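Local coordinates for protein dual specificity phosphatase 28 (Homo sapiens, PDB 5Y15) that dephosphorylates a synthetic aryl phosphate in vitro but has almost no detectable activity toward phosphotyrosine and still less toward phosphothreonine, at residues E59-A64 against A119-S124; L139-G144 against Q172-A177. The protein carries 2 engineered substitutions. One frame throughout, in Å; residues are numbered along the deposited sequence.

Interaction 1. Residues E59-A64 against A119-S124. Engineered in segment 119-124: Ser124 (natural residue Cys).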
# COMPACT_ATOMS: atom_id res chain seq x y z
N GLU A 59 18.26 3.46 -9.37
CA GLU A 59 19.19 2.34 -9.46
C GLU A 59 19.61 1.85 -8.08
O GLU A 59 19.85 0.64 -7.90
CB GLU A 59 20.42 2.75 -10.29
CG GLU A 59 21.59 1.71 -10.30
CD GLU A 59 21.28 0.43 -11.09
OE1 GLU A 59 20.70 -0.52 -10.49
OE2 GLU A 59 21.64 0.37 -12.29
N GLN A 60 19.69 2.74 -7.09
CA GLN A 60 19.88 2.25 -5.72
C GLN A 60 18.66 1.46 -5.28
O GLN A 60 18.79 0.42 -4.63
CB GLN A 60 20.13 3.42 -4.76
CG GLN A 60 20.99 4.54 -5.32
CD GLN A 60 21.86 5.20 -4.26
OE1 GLN A 60 21.38 5.57 -3.19
NE2 GLN A 60 23.15 5.36 -4.56
N LEU A 61 17.47 1.92 -5.64
CA LEU A 61 16.27 1.19 -5.29
C LEU A 61 16.24 -0.19 -5.92
O LEU A 61 15.81 -1.16 -5.29
CB LEU A 61 15.03 2.02 -5.68
CG LEU A 61 14.89 3.33 -4.89
CD1 LEU A 61 13.69 4.14 -5.32
CD2 LEU A 61 14.81 3.00 -3.44
N ALA A 62 16.67 -0.31 -7.18
CA ALA A 62 16.67 -1.63 -7.80
C ALA A 62 17.76 -2.51 -7.22
O ALA A 62 17.55 -3.71 -7.02
CB ALA A 62 16.82 -1.54 -9.32
N ARG A 63 18.92 -1.92 -6.91
CA ARG A 63 20.02 -2.67 -6.31
C ARG A 63 19.63 -3.22 -4.94
O ARG A 63 19.94 -4.39 -4.63
CB ARG A 63 21.27 -1.79 -6.22
CG ARG A 63 21.38 -0.93 -4.96
CD ARG A 63 22.58 -0.00 -4.94
NE ARG A 63 23.81 -0.67 -5.36
CZ ARG A 63 24.54 -1.44 -4.56
NH1 ARG A 63 24.18 -1.66 -3.31
NH2 ARG A 63 25.66 -2.01 -5.02
N ALA A 64 18.93 -2.42 -4.13
CA ALA A 64 18.46 -2.87 -2.84
C ALA A 64 17.24 -3.78 -2.95
O ALA A 64 16.70 -4.19 -1.92
CB ALA A 64 18.14 -1.67 -1.95
N ALA A 119 12.11 -5.49 -0.44
CA ALA A 119 12.45 -4.50 0.56
C ALA A 119 11.54 -3.30 0.38
O ALA A 119 10.98 -3.07 -0.69
CB ALA A 119 13.92 -4.06 0.42
N CYS A 120 11.41 -2.51 1.44
CA CYS A 120 10.56 -1.34 1.39
C CYS A 120 11.42 -0.10 1.51
O CYS A 120 12.42 -0.09 2.24
CB CYS A 120 9.54 -1.28 2.53
SG CYS A 120 8.47 -2.69 2.68
N LEU A 121 11.00 0.94 0.80
CA LEU A 121 11.55 2.27 0.97
C LEU A 121 10.42 3.11 1.52
O LEU A 121 9.35 3.18 0.91
CB LEU A 121 12.07 2.83 -0.36
CG LEU A 121 12.13 4.35 -0.34
CD1 LEU A 121 13.29 4.80 0.54
CD2 LEU A 121 12.17 4.97 -1.76
N VAL A 122 10.63 3.70 2.69
CA VAL A 122 9.69 4.63 3.30
C VAL A 122 10.33 6.00 3.14
O VAL A 122 11.47 6.20 3.56
CB VAL A 122 9.46 4.33 4.79
CG1 VAL A 122 8.50 5.31 5.40
CG2 VAL A 122 8.95 2.90 5.00
N TYR A 123 9.61 6.95 2.53
CA TYR A 123 10.22 8.25 2.34
C TYR A 123 9.23 9.38 2.53
O TYR A 123 8.02 9.22 2.32
CB TYR A 123 10.89 8.36 0.97
CG TYR A 123 9.97 8.48 -0.21
CD1 TYR A 123 9.44 7.35 -0.82
CD2 TYR A 123 9.67 9.73 -0.76
CE1 TYR A 123 8.61 7.46 -1.91
CE2 TYR A 123 8.85 9.85 -1.86
CZ TYR A 123 8.32 8.70 -2.43
OH TYR A 123 7.50 8.81 -3.54
N SER A 124 9.76 10.52 2.94
CA SER A 124 9.01 11.74 3.08
C SER A 124 9.89 12.84 2.50
O SER A 124 10.99 12.57 2.03
CB SER A 124 8.61 12.02 4.54
OG SER A 124 9.76 12.16 5.36

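Interaction 2. Residues L139-G144 against Q172-A177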
# COMPACT_ATOMS: atom_id res chain seq x y z
N LEU A 139 8.66 -1.21 12.75
CA LEU A 139 9.50 -2.02 13.61
C LEU A 139 8.76 -2.49 14.85
O LEU A 139 8.96 -3.61 15.32
CB LEU A 139 10.77 -1.26 13.98
CG LEU A 139 11.65 -0.96 12.78
CD1 LEU A 139 12.82 -0.11 13.24
CD2 LEU A 139 12.14 -2.27 12.17
N MET A 140 7.88 -1.64 15.39
CA MET A 140 7.12 -2.06 16.56
C MET A 140 6.12 -3.15 16.22
O MET A 140 5.95 -4.11 16.98
CB MET A 140 6.36 -0.88 17.15
CG MET A 140 7.12 -0.04 18.14
SD MET A 140 6.04 1.32 18.65
CE MET A 140 6.22 2.31 17.27
N ARG A 141 5.42 -3.00 15.09
CA ARG A 141 4.27 -3.84 14.76
C ARG A 141 4.69 -5.21 14.22
O ARG A 141 4.02 -6.21 14.50
CB ARG A 141 3.37 -3.11 13.77
CG ARG A 141 2.26 -3.94 13.15
CD ARG A 141 1.28 -4.45 14.21
NE ARG A 141 0.19 -5.20 13.59
CZ ARG A 141 0.20 -6.52 13.40
NH1 ARG A 141 1.25 -7.24 13.79
NH2 ARG A 141 -0.83 -7.12 12.83
N HIS A 142 5.77 -5.28 13.43
CA HIS A 142 6.12 -6.54 12.77
C HIS A 142 7.51 -7.08 13.10
O HIS A 142 7.84 -8.19 12.67
CB HIS A 142 5.98 -6.40 11.25
CG HIS A 142 4.56 -6.32 10.80
ND1 HIS A 142 4.01 -5.18 10.25
CD2 HIS A 142 3.56 -7.23 10.84
CE1 HIS A 142 2.74 -5.40 9.95
NE2 HIS A 142 2.45 -6.64 10.30
N ARG A 143 8.31 -6.34 13.87
CA ARG A 143 9.56 -6.88 14.38
C ARG A 143 9.55 -6.86 15.90
O ARG A 143 10.59 -6.99 16.53
CB ARG A 143 10.75 -6.09 13.83
CG ARG A 143 10.73 -5.87 12.32
CD ARG A 143 11.33 -7.00 11.56
NE ARG A 143 11.17 -6.81 10.12
CZ ARG A 143 12.05 -6.20 9.34
NH1 ARG A 143 13.18 -5.72 9.86
NH2 ARG A 143 11.82 -6.06 8.04
N GLY A 144 8.36 -6.75 16.48
CA GLY A 144 8.18 -6.83 17.93
C GLY A 144 9.08 -5.95 18.76
O GLY A 144 9.40 -6.30 19.90
N GLN A 172 3.22 6.72 20.71
CA GLN A 172 3.05 6.26 22.08
C GLN A 172 1.72 5.53 22.24
O GLN A 172 1.66 4.45 22.85
CB GLN A 172 3.10 7.47 23.02
CG GLN A 172 4.51 8.00 23.29
CD GLN A 172 4.50 9.19 24.23
OE1 GLN A 172 3.49 9.90 24.36
NE2 GLN A 172 5.64 9.45 24.87
N LYS A 173 0.66 6.07 21.64
CA LYS A 173 -0.64 5.42 21.71
C LYS A 173 -0.63 4.11 20.94
O LYS A 173 -1.25 3.13 21.36
CB LYS A 173 -1.72 6.36 21.16
CG LYS A 173 -3.14 5.81 21.20
CD LYS A 173 -3.53 5.37 22.62
CE LYS A 173 -4.84 6.01 23.11
NZ LYS A 173 -5.87 6.08 22.02
N TYR A 174 0.07 4.07 19.80
CA TYR A 174 0.17 2.84 19.02
C TYR A 174 0.88 1.76 19.82
O TYR A 174 0.50 0.58 19.77
CB TYR A 174 0.92 3.12 17.73
CG TYR A 174 0.88 2.04 16.67
CD1 TYR A 174 -0.33 1.61 16.14
CD2 TYR A 174 2.05 1.52 16.15
CE1 TYR A 174 -0.37 0.66 15.13
CE2 TYR A 174 2.02 0.58 15.14
CZ TYR A 174 0.81 0.14 14.64
OH TYR A 174 0.78 -0.80 13.64
N GLU A 175 1.91 2.14 20.58
CA GLU A 175 2.59 1.17 21.41
C GLU A 175 1.65 0.61 22.46
O GLU A 175 1.51 -0.61 22.60
CB GLU A 175 3.82 1.79 22.06
CG GLU A 175 4.77 0.74 22.68
CD GLU A 175 5.79 1.37 23.58
OE1 GLU A 175 5.51 2.43 24.17
OE2 GLU A 175 6.91 0.83 23.67
N GLU A 176 0.92 1.49 23.16
CA GLU A 176 0.06 0.95 24.20
C GLU A 176 -1.09 0.13 23.61
O GLU A 176 -1.58 -0.80 24.25
CB GLU A 176 -0.43 2.07 25.12
CG GLU A 176 -1.66 2.82 24.66
CD GLU A 176 -2.06 3.92 25.64
OE1 GLU A 176 -2.40 3.61 26.81
OE2 GLU A 176 -2.03 5.12 25.25
N ALA A 177 -1.48 0.43 22.37
CA ALA A 177 -2.44 -0.44 21.69
C ALA A 177 -1.83 -1.80 21.38
O ALA A 177 -2.50 -2.83 21.50
CB ALA A 177 -2.95 0.23 20.42

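Interaction 1. Residues E59-A64 against A119-S124
Leu61, on helix 58-63, meets Leu121 of strand 119-123 in an apolar contact without a hydrogen bond. The tight part is methyl against methyl: CD2 of Leu61 lies 3.7 Å from CD2 of Leu121, and CD1 of Leu61 is 4.0 Å from that same carbon. The two side chains cross at about a right angle, and both methyls of Leu61 meet one methyl of Leu121. CG of Leu61 sits beside the backbone N (chi1 -66°), a torsion that carries the branched end to the strand although the CB bond itself does not aim there. Leucine suits both places, its forked apolar end packing in a buried cluster to which strand 66-71 adds Val66. Toward the end of the helix the packing thins. Here Ala64 O approaches CB of Ala119 at 3.6 Å, while CB of Ala64 stays 5.4 Å from CB of Ala119; the small side chain of Ala119 leaves room for this carbonyl oxygen. The helix turns Glu59, Gln60, Ala62 and Arg63 to its exposed side. On the other face of the strand, Cys120 and Val122 pack against helix 100-115. Strand 119-123 leads to Ser124, an engineered residue at the position inferred to carry the phosphocysteine intermediate; a strand running into the phosphate-binding loop from a central sheet flanked by helices is the hallmark of the protein tyrosine phosphatase fold.

Interaction 2. Residues L139-G144 against Q172-A177
The backbones of 139-144 and 172-177 come nearest at Met140 and Glu175, 7.4 Å between CA atoms, where the last turn of helix 130-142 packs on helix 165-179. This is helix-to-helix packing in the helical part of the dual-specificity phosphatase catalytic domain, away from the active site. Met140 fills the inner side: its long, unbranched chain bends at the end (chi3 -78°), with CE 4.4 Å from CD2 of Tyr174, at the edge of the ring and near its plane. SD of Met140 lies 4.1 Å from CB of Glu175, the two chains crossing at about a right angle. Leu147, Ala150, Leu171 and Leu178 also touch Met140, so a flexible apolar residue fits where several helices converge. Glu175 keeps its aliphatic part in the contact and sends OE2 to a hydrogen bond with the backbone N of Leu147, the first residue of helix 147-157. Tyr174 offers a ring for apolar packing and a hydroxyl that finds a polar partner beside the partly exposed Arg141. CG of Arg141 stands anti to the backbone N (chi1 170°), which lays the aliphatic stem beside that hydroxyl: OH of Tyr174 is 3.5 Å from CG of Arg141. The guanidinium and ring planes are turned 44° apart, with the hydroxyl at the guanidinium edge. One carboxylate serves both residues: Glu104 accepts a hydrogen bond from OH of Tyr174 at OE1, and its OE2 forms a salt bridge with NE of Arg141.

In the fold
The two contacts lie on opposite sides of the chain's centre, their own centres about 23 Å apart, and they do not touch. Interaction 1 is a buried helix-on-sheet contact whose chemistry is almost wholly aliphatic. Interaction 2 joins helix to helix and is only partly buried; there a thioether and a ring serve the interior while polar and charged groups find partners beyond the two segments. No element is shared, yet the chain connects them: strand 119-123 of interaction 1 leads by way of Ser124 into helix 130-142, whose far end forms interaction 2. Helix 100-115 borders both, against the strand's other face and as the source of Glu104.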